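Local coordinates for DUF4785 domain-containing protein (Legionella pneumophila subsp. pneumophila, PDB 4KH9) that is of unknown function but binds calcium and is built from three domains, two of them of the E-set clan, which has immunoglobulin-like beta-sandwich folds, at residues A181-H186 against L211-L216. Sequence-based numbering, arbitrary orientation.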
loop_
_atom_site.group_PDB
_atom_site.type_symbol
_atom_site.label_atom_id
_atom_site.label_comp_id
_atom_site.label_asym_id
_atom_site.label_seq_id
_atom_site.Cartn_x
_atom_site.Cartn_y
_atom_site.Cartn_z
ATOM N N ALA A 181 9.229 -6.167 -7.377
ATOM C CA ALA A 181 9.545 -4.956 -6.632
ATOM C C ALA A 181 10.974 -4.515 -6.910
ATOM O O ALA A 181 11.834 -5.342 -7.229
ATOM C CB ALA A 181 9.357 -5.186 -5.142
ATOM N N THR A 182 11.205 -3.217 -6.867
ATOM C CA THR A 182 12.542 -2.636 -7.005
ATOM C C THR A 182 12.813 -1.903 -5.719
ATOM O O THR A 182 11.951 -1.153 -5.268
ATOM C CB THR A 182 12.655 -1.749 -8.242
ATOM O OG1 THR A 182 12.062 -2.444 -9.346
ATOM C CG2 THR A 182 14.116 -1.370 -8.548
ATOM N N ILE A 183 13.980 -2.152 -5.114
ATOM C CA ILE A 183 14.412 -1.593 -3.827
ATOM C C ILE A 183 15.797 -0.998 -4.047
ATOM O O ILE A 183 16.723 -1.718 -4.413
ATOM C CB ILE A 183 14.391 -2.727 -2.733
ATOM C CG1 ILE A 183 12.977 -3.339 -2.582
ATOM C CG2 ILE A 183 14.944 -2.225 -1.375
ATOM C CD1 ILE A 183 12.950 -4.892 -2.202
ATOM N N SER A 184 15.930 0.317 -3.840
ATOM C CA SER A 184 17.196 1.021 -4.087
ATOM C C SER A 184 17.574 1.932 -2.940
ATOM O O SER A 184 16.722 2.610 -2.377
ATOM C CB SER A 184 17.117 1.863 -5.358
ATOM O OG SER A 184 16.255 1.286 -6.321
ATOM N N LEU A 185 18.858 1.937 -2.601
ATOM C CA LEU A 185 19.395 2.802 -1.570
ATOM C C LEU A 185 20.192 3.912 -2.246
ATOM O O LEU A 185 21.150 3.621 -2.963
ATOM C CB LEU A 185 20.255 2.016 -0.563
ATOM C CG LEU A 185 20.753 2.835 0.660
ATOM C CD1 LEU A 185 19.575 3.310 1.528
ATOM C CD2 LEU A 185 21.707 2.014 1.507
ATOM N N HIS A 186 19.809 5.183 -1.998
ATOM C CA HIS A 186 20.447 6.328 -2.640
ATOM C C HIS A 186 21.017 7.375 -1.676
ATOM O O HIS A 186 20.503 7.602 -0.579
ATOM C CB HIS A 186 19.436 7.055 -3.539
ATOM C CG HIS A 186 18.838 6.215 -4.631
ATOM N ND1 HIS A 186 19.565 5.877 -5.765
ATOM C CD2 HIS A 186 17.585 5.717 -4.753
ATOM C CE1 HIS A 186 18.739 5.172 -6.520
ATOM N NE2 HIS A 186 17.529 5.075 -5.962
ATOM N N LEU A 211 9.429 -12.080 -0.212
ATOM C CA LEU A 211 9.899 -11.811 -1.575
ATOM C C LEU A 211 11.191 -12.486 -1.791
ATOM O O LEU A 211 12.032 -12.428 -0.894
ATOM C CB LEU A 211 10.109 -10.311 -1.856
ATOM C CG LEU A 211 9.011 -9.362 -2.171
ATOM C CD1 LEU A 211 9.662 -8.052 -2.628
ATOM C CD2 LEU A 211 8.129 -9.839 -3.321
ATOM N N ASN A 212 11.393 -13.071 -2.979
ATOM C CA ASN A 212 12.655 -13.700 -3.354
ATOM C C ASN A 212 13.496 -12.632 -4.025
ATOM O O ASN A 212 13.081 -12.080 -5.058
ATOM C CB ASN A 212 12.371 -14.894 -4.253
ATOM C CG ASN A 212 11.473 -15.925 -3.592
ATOM O OD1 ASN A 212 10.403 -16.277 -4.097
ATOM N ND2 ASN A 212 11.860 -16.393 -2.424
ATOM N N LEU A 213 14.644 -12.301 -3.431
ATOM C CA LEU A 213 15.469 -11.191 -3.888
ATOM C C LEU A 213 16.672 -11.586 -4.738
ATOM O O LEU A 213 17.290 -12.645 -4.562
ATOM C CB LEU A 213 15.999 -10.387 -2.654
ATOM C CG LEU A 213 14.936 -9.791 -1.718
ATOM C CD1 LEU A 213 15.555 -9.394 -0.374
ATOM C CD2 LEU A 213 14.251 -8.608 -2.349
ATOM N N THR A 214 17.049 -10.651 -5.624
ATOM C CA THR A 214 18.246 -10.745 -6.457
ATOM C C THR A 214 18.898 -9.402 -6.454
ATOM O O THR A 214 18.219 -8.410 -6.587
ATOM C CB THR A 214 17.960 -11.244 -7.912
ATOM O OG1 THR A 214 16.986 -10.391 -8.504
ATOM C CG2 THR A 214 17.469 -12.677 -7.975
ATOM N N LYS A 215 20.214 -9.368 -6.304
ATOM C CA LYS A 215 21.021 -8.166 -6.344
ATOM C C LYS A 215 21.212 -7.750 -7.805
ATOM O O LYS A 215 21.740 -8.532 -8.612
ATOM C CB LYS A 215 22.367 -8.426 -5.641
ATOM C CG LYS A 215 23.133 -7.140 -5.335
ATOM C CD LYS A 215 24.224 -7.386 -4.332
ATOM C CE LYS A 215 25.065 -6.145 -4.135
ATOM N NZ LYS A 215 26.072 -6.341 -3.046
ATOM N N LEU A 216 20.774 -6.541 -8.160
ATOM C CA LEU A 216 20.891 -6.043 -9.542
ATOM C C LEU A 216 22.157 -5.166 -9.693
ATOM O O LEU A 216 22.875 -5.282 -10.687
ATOM C CB LEU A 216 19.624 -5.274 -9.937
ATOM C CG LEU A 216 19.538 -4.744 -11.375
ATOM C CD1 LEU A 216 19.253 -5.874 -12.379
ATOM C CD2 LEU A 216 18.471 -3.665 -11.501
#
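Ile183 and Leu213 meet through the ends of their side chains, which cross at about a right angle. The touching atoms are Ile183 CD1 and Leu213 CD2, 3.9 Å apart. CG1 of Ile183 lies anti to the carbonyl carbon (chi1 -59°), and this branch carries CD1 out to the leucine. Leu213 does not start out facing the other strand; its terminal methyl closes the distance. A second apolar pair lies beside the first. Leu211 reaches over with CD1, which rests 3.8 Å from Ala181 CB. Both of these residues direct their CB toward the opposite segment. The contact is made by these two apolar pairs, and no hydrogen bond joins the segments. Strand 220-226 lies between the two in sheet order, and it pairs with 181-186 through backbone bonds such as Ala181 with Gly223 and Ile183 with Phe221. Leu240 touches both Ala181 and Leu211, while Ala199 touches both Ile183 and Leu211. Leu213 also packs on Val197, which falls in sequence between Asp196 and Asp198, two residues of a calcium site. The methyls thus meet across strand 220-226 on one face of a curved sheet, consistent with the hydrophobic core of an immunoglobulin-like, E-set-type beta-sandwich, the class to which the central domain is assigned.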